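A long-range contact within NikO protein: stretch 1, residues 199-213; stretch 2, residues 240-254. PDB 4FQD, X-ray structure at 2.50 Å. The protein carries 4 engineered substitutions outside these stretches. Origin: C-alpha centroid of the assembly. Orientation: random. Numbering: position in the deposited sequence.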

ATOM      1  N   ALA A 199      22.837 -10.978  13.304  1.00 12.97           N
ATOM      2  CA  ALA A 199      23.323 -10.094  14.359  1.00 10.14           C
ATOM      3  C   ALA A 199      23.036 -10.651  15.749  1.00 15.40           C
ATOM      4  O   ALA A 199      23.867 -10.543  16.651  1.00 16.55           O
ATOM      5  N   LEU A 200      21.856 -11.240  15.917  1.00 11.53           N
ATOM      6  CA  LEU A 200      21.487 -11.853  17.187  1.00 15.47           C
ATOM      7  C   LEU A 200      22.396 -13.030  17.514  1.00 13.98           C
ATOM      8  O   LEU A 200      22.879 -13.157  18.639  1.00 13.93           O
ATOM      9  N   LEU A 201      22.624 -13.885  16.522  1.00 12.04           N
ATOM     10  CA  LEU A 201      23.504 -15.035  16.686  1.00 16.03           C
ATOM     11  C   LEU A 201      24.928 -14.590  16.997  1.00 14.99           C
ATOM     12  O   LEU A 201      25.573 -15.132  17.895  1.00 17.07           O
ATOM     13  N   MET A 202      25.409 -13.600  16.252  1.00 12.45           N
ATOM     14  CA  MET A 202      26.750 -13.063  16.457  1.00 16.54           C
ATOM     15  C   MET A 202      26.887 -12.429  17.836  1.00 16.58           C
ATOM     16  O   MET A 202      27.939 -12.517  18.466  1.00 15.65           O
ATOM     17  N   GLY A 203      25.817 -11.791  18.298  1.00 12.77           N
ATOM     18  CA  GLY A 203      25.817 -11.140  19.595  1.00 12.08           C
ATOM     19  C   GLY A 203      25.936 -12.120  20.746  1.00 15.95           C
ATOM     20  O   GLY A 203      26.518 -11.802  21.782  1.00 13.85           O
ATOM     21  N   ALA A 204      25.390 -13.317  20.559  1.00 13.56           N
ATOM     22  CA  ALA A 204      25.392 -14.333  21.607  1.00 16.45           C
ATOM     23  C   ALA A 204      26.730 -15.061  21.707  1.00 18.31           C
ATOM     24  O   ALA A 204      27.113 -15.529  22.780  1.00 15.83           O
ATOM     25  N   VAL A 205      27.438 -15.158  20.584  1.00 12.71           N
ATOM     26  CA  VAL A 205      28.722 -15.850  20.552  1.00 17.59           C
ATOM     27  C   VAL A 205      29.888 -14.874  20.673  1.00 18.26           C
ATOM     28  O   VAL A 205      31.035 -15.223  20.390  1.00 16.76           O
ATOM     29  N   THR A 206      29.587 -13.653  21.098  1.00 13.56           N
ATOM     30  CA  THR A 206      30.598 -12.614  21.247  1.00 14.72           C
ATOM     31  C   THR A 206      30.688 -12.145  22.696  1.00 15.00           C
ATOM     32  O   THR A 206      29.671 -11.982  23.367  1.00 16.11           O
ATOM     33  N   HIS A 207      31.910 -11.938  23.178  1.00 15.43           N
ATOM     34  CA  HIS A 207      32.121 -11.371  24.504  1.00 17.33           C
ATOM     35  C   HIS A 207      31.890  -9.865  24.479  1.00 15.05           C
ATOM     36  O   HIS A 207      32.652  -9.126  23.857  1.00 20.51           O
ATOM     37  N   GLY A 208      30.840  -9.413  25.152  1.00 13.40           N
ATOM     38  CA  GLY A 208      30.542  -7.994  25.211  1.00 15.53           C
ATOM     39  C   GLY A 208      29.075  -7.684  24.991  1.00 18.33           C
ATOM     40  O   GLY A 208      28.281  -8.571  24.676  1.00 15.84           O
ATOM     41  N   THR A 209      28.715  -6.415  25.156  1.00 18.73           N
ATOM     42  CA  THR A 209      27.329  -5.987  25.017  1.00 17.47           C
ATOM     43  C   THR A 209      27.011  -5.529  23.597  1.00 17.18           C
ATOM     44  O   THR A 209      27.575  -4.552  23.107  1.00 18.39           O
ATOM     45  N   THR A 210      26.102  -6.246  22.945  1.00 11.79           N
ATOM     46  CA  THR A 210      25.656  -5.889  21.606  1.00 11.87           C
ATOM     47  C   THR A 210      24.238  -5.330  21.667  1.00 12.65           C
ATOM     48  O   THR A 210      23.354  -5.922  22.285  1.00 13.62           O
ATOM     49  N   THR A 211      24.030  -4.182  21.030  1.00 11.25           N
ATOM     50  CA  THR A 211      22.727  -3.530  21.045  1.00 13.75           C
ATOM     51  C   THR A 211      22.151  -3.402  19.640  1.00 13.81           C
ATOM     52  O   THR A 211      22.747  -2.768  18.770  1.00 12.09           O
ATOM     53  N   LEU A 212      20.986  -4.005  19.426  1.00 11.61           N
ATOM     54  CA  LEU A 212      20.340  -3.979  18.119  1.00 13.97           C
ATOM     55  C   LEU A 212      19.141  -3.039  18.118  1.00 15.09           C
ATOM     56  O   LEU A 212      18.358  -3.010  19.068  1.00 15.87           O
ATOM     57  N   GLN A 213      18.999  -2.273  17.042  1.00 20.33           N
ATOM     58  CA  GLN A 213      17.944  -1.271  16.957  1.00 19.91           C
ATOM     59  C   GLN A 213      16.955  -1.574  15.837  1.00 14.14           C
ATOM     60  O   GLN A 213      17.354  -1.948  14.737  1.00 14.79           O
ATOM     61  N   PRO A 240      11.015  -0.675  23.176  1.00 29.03           N
ATOM     62  CA  PRO A 240      10.171  -1.237  22.117  1.00 25.30           C
ATOM     63  C   PRO A 240      10.981  -1.540  20.862  1.00 26.37           C
ATOM     64  O   PRO A 240      10.647  -2.464  20.122  1.00 24.68           O
ATOM     65  N   GLU A 241      12.039  -0.768  20.637  1.00 19.22           N
ATOM     66  CA  GLU A 241      12.867  -0.932  19.450  1.00 20.94           C
ATOM     67  C   GLU A 241      14.330  -1.178  19.801  1.00 15.43           C
ATOM     68  O   GLU A 241      15.212  -1.015  18.959  1.00 20.45           O
ATOM     69  N   THR A 242      14.587  -1.573  21.044  1.00 20.62           N
ATOM     70  CA  THR A 242      15.958  -1.777  21.501  1.00 19.88           C
ATOM     71  C   THR A 242      16.169  -3.148  22.132  1.00 16.84           C
ATOM     72  O   THR A 242      15.589  -3.461  23.170  1.00 19.74           O
ATOM     73  N   TRP A 243      17.009  -3.959  21.496  1.00 12.93           N
ATOM     74  CA  TRP A 243      17.369  -5.266  22.028  1.00 14.58           C
ATOM     75  C   TRP A 243      18.838  -5.289  22.426  1.00 16.53           C
ATOM     76  O   TRP A 243      19.711  -4.931  21.633  1.00 13.45           O
ATOM     77  N   VAL A 244      19.106  -5.708  23.657  1.00 12.74           N
ATOM     78  CA  VAL A 244      20.466  -5.737  24.178  1.00 14.25           C
ATOM     79  C   VAL A 244      20.909  -7.164  24.485  1.00 17.70           C
ATOM     80  O   VAL A 244      20.278  -7.863  25.277  1.00 15.90           O
ATOM     81  N   ILE A 245      21.997  -7.591  23.852  1.00 15.24           N
ATOM     82  CA  ILE A 245      22.543  -8.920  24.089  1.00 14.86           C
ATOM     83  C   ILE A 245      23.839  -8.846  24.886  1.00 16.85           C
ATOM     84  O   ILE A 245      24.884  -8.468  24.354  1.00 14.20           O
ATOM     85  N   HIS A 246      23.768  -9.206  26.161  1.00 12.70           N
ATOM     86  CA  HIS A 246      24.962  -9.275  26.990  1.00 17.52           C
ATOM     87  C   HIS A 246      25.680 -10.590  26.714  1.00 15.58           C
ATOM     88  O   HIS A 246      25.547 -11.556  27.464  1.00 14.51           O
ATOM     89  N   GLY A 247      26.436 -10.615  25.622  1.00 13.46           N
ATOM     90  CA  GLY A 247      27.087 -11.829  25.167  1.00 16.03           C
ATOM     91  C   GLY A 247      28.223 -12.296  26.054  1.00 15.73           C
ATOM     92  O   GLY A 247      29.071 -11.506  26.468  1.00 14.11           O
ATOM     93  N   ARG A 248      28.237 -13.593  26.338  1.00 19.10           N
ATOM     94  CA  ARG A 248      29.281 -14.196  27.154  1.00 19.35           C
ATOM     95  C   ARG A 248      29.964 -15.337  26.407  1.00 19.22           C
ATOM     96  O   ARG A 248      30.532 -16.242  27.017  1.00 23.61           O
ATOM     97  N   GLY A 249      29.899 -15.285  25.080  1.00 18.87           N
ATOM     98  CA  GLY A 249      30.539 -16.281  24.242  1.00 18.62           C
ATOM     99  C   GLY A 249      29.756 -17.572  24.138  1.00 18.83           C
ATOM    100  O   GLY A 249      28.738 -17.742  24.809  1.00 20.65           O
ATOM    101  N   PRO A 250      30.230 -18.494  23.287  1.00 22.47           N
ATOM    102  CA  PRO A 250      29.595 -19.800  23.076  1.00 21.79           C
ATOM    103  C   PRO A 250      29.643 -20.668  24.330  1.00 21.54           C
ATOM    104  O   PRO A 250      28.845 -21.596  24.463  1.00 19.09           O
ATOM    105  N   GLU A 251      30.568 -20.365  25.236  1.00 22.11           N
ATOM    106  CA  GLU A 251      30.724 -21.144  26.460  1.00 27.13           C
ATOM    107  C   GLU A 251      29.581 -20.908  27.445  1.00 22.91           C
ATOM    108  O   GLU A 251      29.425 -21.650  28.414  1.00 26.88           O
ATOM    109  N   SER A 252      28.785 -19.874  27.193  1.00 21.00           N
ATOM    110  CA  SER A 252      27.654 -19.550  28.054  1.00 22.51           C
ATOM    111  C   SER A 252      26.382 -20.258  27.598  1.00 24.76           C
ATOM    112  O   SER A 252      25.367 -20.243  28.294  1.00 23.82           O
ATOM    113  N   LEU A 253      26.445 -20.877  26.422  1.00 16.08           N
ATOM    114  CA  LEU A 253      25.294 -21.569  25.856  1.00 16.62           C
ATOM    115  C   LEU A 253      25.425 -23.076  26.055  1.00 14.33           C
ATOM    116  O   LEU A 253      25.809 -23.803  25.140  1.00 17.30           O
ATOM    117  N   HIS A 254      25.096 -23.540  27.257  1.00 17.51           N
ATOM    118  CA  HIS A 254      25.302 -24.938  27.619  1.00 21.92           C
ATOM    119  C   HIS A 254      24.103 -25.543  28.340  1.00 17.64           C
ATOM    120  O   HIS A 254      24.214 -26.600  28.960  1.00 21.69           O
TER

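Strand 209-213 runs antiparallel to strand 242-248, and helix 199-204 lies across one face of the pair. Backbone bonds fix the register; Thr210 N to Ile245 O is 2.9 Å and Ile245 N to Thr210 O is 2.7 Å. Along each extended strand the side chains alternate between two faces.

The apolar packing is on the face of Thr210, Leu212, Trp243 and Ile245. Ile245 has the largest area covered by the other stretch. Its chi1 is m, with chi2 off-well at 102°. Its CD1 meets Leu200 CD2 at 3.7 Å and Leu212 CG at 3.7 Å, so it links helix and strand. Leu212 is m, t. Leu200 starts sideways, chi1 -91°, but its end comes nearer; its CD1 lies at the edge of the Trp243 ring, 3.9 Å from CZ3. Trp243 is m. Just after the helix, Val205 (m) packs its CB 4.0 Å from CG of Pro250, a residue that follows strand 242-248.

Gly247 lets the helix end come close. A CB there would clash with Gly203 O and Thr206 O.

The other face carries Thr209, Thr211, Thr242, Val244 and His246. Two methyl contacts here are diagonal: Thr209 CG2 to Val244 CG1 is 3.7 Å, and Thr211 CG2 to Thr242 CG2 is 3.8 Å. The three threonines are m; Val244 is t. Thr209 OG1 and His246 ND1 form a weak hydrogen bond of 3.3 Å at the ring edge.

His207 (m) makes a short side-chain hydrogen bond: its NE2 donates to Glu251 OE2 at 2.5 Å. The ring edge also faces Gly249, with CD2 3.3 Å from Gly249 N.

One water joins the stretches. It donates to Ala204 O (2.7 Å from the water O) and Ser252 OG (3.0 Å from the water O), and accepts from Arg248 N (3.0 Å from the water O). Ser252 (p) also donates from OG to Gly249 O at 2.6 Å.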

ATOM      1  CB  ALA A 199      22.718  -8.710  14.209  1.00 12.58           C
ATOM      2  CB  LEU A 200      20.029 -12.308  17.162  1.00 11.62           C
ATOM      3  CG  LEU A 200      19.002 -11.294  17.660  1.00 16.72           C
ATOM      4  CD1 LEU A 200      17.598 -11.814  17.428  1.00 22.80           C
ATOM      5  CD2 LEU A 200      19.227 -11.005  19.134  1.00 11.92           C
ATOM      6  CB  LEU A 201      23.484 -15.910  15.431  1.00 12.48           C
ATOM      7  CG  LEU A 201      22.194 -16.688  15.164  1.00 14.07           C
ATOM      8  CD1 LEU A 201      22.234 -17.344  13.793  1.00 18.73           C
ATOM      9  CD2 LEU A 201      21.966 -17.729  16.248  1.00  9.48           C
ATOM     10  CB  MET A 202      27.094 -12.036  15.376  1.00 13.43           C
ATOM     11  CG  MET A 202      27.275 -12.626  13.987  1.00 16.40           C
ATOM     12  SD  MET A 202      28.595 -13.852  13.915  1.00 18.87           S
ATOM     13  CE  MET A 202      30.014 -12.854  14.362  1.00 18.57           C
ATOM     14  CB  ALA A 204      24.259 -15.324  21.389  1.00 14.86           C
ATOM     15  CB  VAL A 205      28.887 -16.679  19.263  1.00 18.96           C
ATOM     16  CG1 VAL A 205      27.856 -17.797  19.215  1.00 13.80           C
ATOM     17  CG2 VAL A 205      28.774 -15.786  18.036  1.00 14.52           C
ATOM     18  CB  THR A 206      30.283 -11.405  20.342  1.00 14.64           C
ATOM     19  OG1 THR A 206      30.277 -11.824  18.971  1.00 23.07           O
ATOM     20  CG2 THR A 206      31.313 -10.300  20.523  1.00 15.52           C
ATOM     21  CB  HIS A 207      33.540 -11.666  24.991  1.00 16.50           C
ATOM     22  CG  HIS A 207      33.823 -13.122  25.172  1.00 26.39           C
ATOM     23  ND1 HIS A 207      35.098 -13.620  25.354  1.00 22.09           N
ATOM     24  CD2 HIS A 207      33.000 -14.197  25.201  1.00 22.91           C
ATOM     25  CE1 HIS A 207      35.047 -14.927  25.488  1.00 27.66           C
ATOM     26  NE2 HIS A 207      33.780 -15.308  25.398  1.00 36.53           N
ATOM     27  CB  THR A 209      26.993  -4.851  26.000  1.00 15.92           C
ATOM     28  OG1 THR A 209      27.087  -5.339  27.345  1.00 25.66           O
ATOM     29  CG2 THR A 209      25.586  -4.335  25.754  1.00 14.38           C
ATOM     30  CB  THR A 210      25.698  -7.104  20.656  1.00 14.20           C
ATOM     31  OG1 THR A 210      27.055  -7.535  20.488  1.00 13.48           O
ATOM     32  CG2 THR A 210      25.115  -6.751  19.299  1.00 10.72           C
ATOM     33  CB  THR A 211      22.806  -2.135  21.691  1.00 14.98           C
ATOM     34  OG1 THR A 211      23.388  -2.245  22.997  1.00 17.76           O
ATOM     35  CG2 THR A 211      21.419  -1.521  21.808  1.00 13.29           C
ATOM     36  CB  LEU A 212      19.911  -5.387  17.704  1.00 10.32           C
ATOM     37  CG  LEU A 212      20.994  -6.463  17.795  1.00 13.04           C
ATOM     38  CD1 LEU A 212      20.496  -7.783  17.224  1.00 12.10           C
ATOM     39  CD2 LEU A 212      22.268  -6.012  17.097  1.00 11.52           C
ATOM     40  CB  GLN A 213      18.554   0.110  16.741  1.00 19.60           C
ATOM     41  CG  GLN A 213      17.803   1.201  17.444  1.00 24.91           C
ATOM     42  CD  GLN A 213      17.913   1.087  18.950  1.00 39.20           C
ATOM     43  OE1 GLN A 213      16.956   1.355  19.672  1.00 35.42           O
ATOM     44  NE2 GLN A 213      19.092   0.703  19.432  1.00 28.82           N
ATOM     45  CB  PRO A 240       9.172  -0.111  21.835  1.00 26.53           C
ATOM     46  CG  PRO A 240       9.134   0.686  23.093  1.00 26.88           C
ATOM     47  CD  PRO A 240      10.530   0.636  23.635  1.00 27.58           C
ATOM     48  CB  GLU A 241      12.754   0.303  18.549  1.00 23.93           C
ATOM     49  CG  GLU A 241      11.335   0.634  18.103  1.00 19.26           C
ATOM     50  CD  GLU A 241      10.776  -0.379  17.120  1.00 21.01           C
ATOM     51  OE1 GLU A 241      11.553  -1.218  16.618  1.00 18.63           O
ATOM     52  OE2 GLU A 241       9.558  -0.333  16.845  1.00 21.27           O
ATOM     53  CB  THR A 242      16.386  -0.696  22.510  1.00 17.41           C
ATOM     54  OG1 THR A 242      16.282   0.597  21.902  1.00 15.16           O
ATOM     55  CG2 THR A 242      17.821  -0.928  22.961  1.00 10.58           C
ATOM     56  CB  TRP A 243      17.083  -6.368  21.006  1.00 13.59           C
ATOM     57  CG  TRP A 243      15.624  -6.613  20.778  1.00 17.89           C
ATOM     58  CD1 TRP A 243      14.581  -5.928  21.331  1.00 17.62           C
ATOM     59  CD2 TRP A 243      15.043  -7.615  19.942  1.00 16.06           C
ATOM     60  NE1 TRP A 243      13.388  -6.440  20.888  1.00 15.43           N
ATOM     61  CE2 TRP A 243      13.645  -7.485  20.027  1.00 17.03           C
ATOM     62  CE3 TRP A 243      15.569  -8.620  19.118  1.00 18.20           C
ATOM     63  CZ2 TRP A 243      12.765  -8.305  19.333  1.00 17.54           C
ATOM     64  CZ3 TRP A 243      14.696  -9.438  18.425  1.00 12.88           C
ATOM     65  CH2 TRP A 243      13.310  -9.277  18.537  1.00  9.45           C
ATOM     66  CB  VAL A 244      20.596  -4.880  25.454  1.00 16.90           C
ATOM     67  CG1 VAL A 244      21.995  -4.999  26.034  1.00 11.90           C
ATOM     68  CG2 VAL A 244      20.256  -3.428  25.157  1.00  9.98           C
ATOM     69  CB  ILE A 245      22.825  -9.674  22.773  1.00 15.96           C
ATOM     70  CG1 ILE A 245      21.587  -9.686  21.874  1.00 12.21           C
ATOM     71  CG2 ILE A 245      23.305 -11.091  23.064  1.00 10.25           C
ATOM     72  CD1 ILE A 245      21.646  -8.682  20.744  1.00 11.71           C
ATOM     73  CB  HIS A 246      24.599  -9.151  28.468  1.00 15.46           C
ATOM     74  CG  HIS A 246      23.828  -7.911  28.794  1.00 20.39           C
ATOM     75  ND1 HIS A 246      24.408  -6.661  28.825  1.00 22.24           N
ATOM     76  CD2 HIS A 246      22.522  -7.727  29.099  1.00 23.33           C
ATOM     77  CE1 HIS A 246      23.493  -5.761  29.137  1.00 25.98           C
ATOM     78  NE2 HIS A 246      22.340  -6.380  29.309  1.00 18.84           N
ATOM     79  CB  ARG A 248      28.703 -14.692  28.479  1.00 19.42           C
ATOM     80  CG  ARG A 248      28.888 -13.726  29.634  1.00 23.77           C
ATOM     81  CD  ARG A 248      27.762 -13.835  30.652  1.00 33.59           C
ATOM     82  NE  ARG A 248      27.376 -15.217  30.920  1.00 35.99           N
ATOM     83  CZ  ARG A 248      26.202 -15.743  30.583  1.00 43.81           C
ATOM     84  NH1 ARG A 248      25.291 -15.003  29.966  1.00 30.46           N
ATOM     85  NH2 ARG A 248      25.939 -17.012  30.867  1.00 50.11           N
ATOM     86  CB  PRO A 250      30.454 -20.435  21.974  1.00 20.44           C
ATOM     87  CG  PRO A 250      31.162 -19.293  21.326  1.00 18.02           C
ATOM     88  CD  PRO A 250      31.400 -18.304  22.416  1.00 20.23           C
ATOM     89  CB  GLU A 251      32.072 -20.848  27.131  1.00 25.84           C
ATOM     90  CG  GLU A 251      32.274 -19.396  27.550  1.00 34.80           C
ATOM     91  CD  GLU A 251      32.868 -18.539  26.446  1.00 32.15           C
ATOM     92  OE1 GLU A 251      32.908 -18.997  25.285  1.00 27.89           O
ATOM     93  OE2 GLU A 251      33.306 -17.407  26.744  1.00 25.01           O
ATOM     94  CB  SER A 252      27.423 -18.040  28.089  1.00 17.11           C
ATOM     95  OG  SER A 252      27.127 -17.540  26.797  1.00 21.33           O
ATOM     96  CB  LEU A 253      25.169 -21.240  24.368  1.00 14.90           C
ATOM     97  CG  LEU A 253      25.232 -19.747  24.035  1.00 18.60           C
ATOM     98  CD1 LEU A 253      25.251 -19.522  22.532  1.00 17.35           C
ATOM     99  CD2 LEU A 253      24.071 -19.004  24.677  1.00 12.27           C
ATOM    100  CB  HIS A 254      26.546 -25.075  28.498  1.00 20.61           C
ATOM    101  CG  HIS A 254      26.478 -24.278  29.764  1.00 21.76           C
ATOM    102  ND1 HIS A 254      27.121 -23.066  29.915  1.00 33.14           N
ATOM    103  CD2 HIS A 254      25.842 -24.513  30.935  1.00 24.25           C
ATOM    104  CE1 HIS A 254      26.885 -22.595  31.125  1.00 27.46           C
ATOM    105  NE2 HIS A 254      26.110 -23.453  31.765  1.00 32.56           N
TER
HETATM  106  O   HOH W   1      26.002 -15.241  25.272  1.00 18.97           O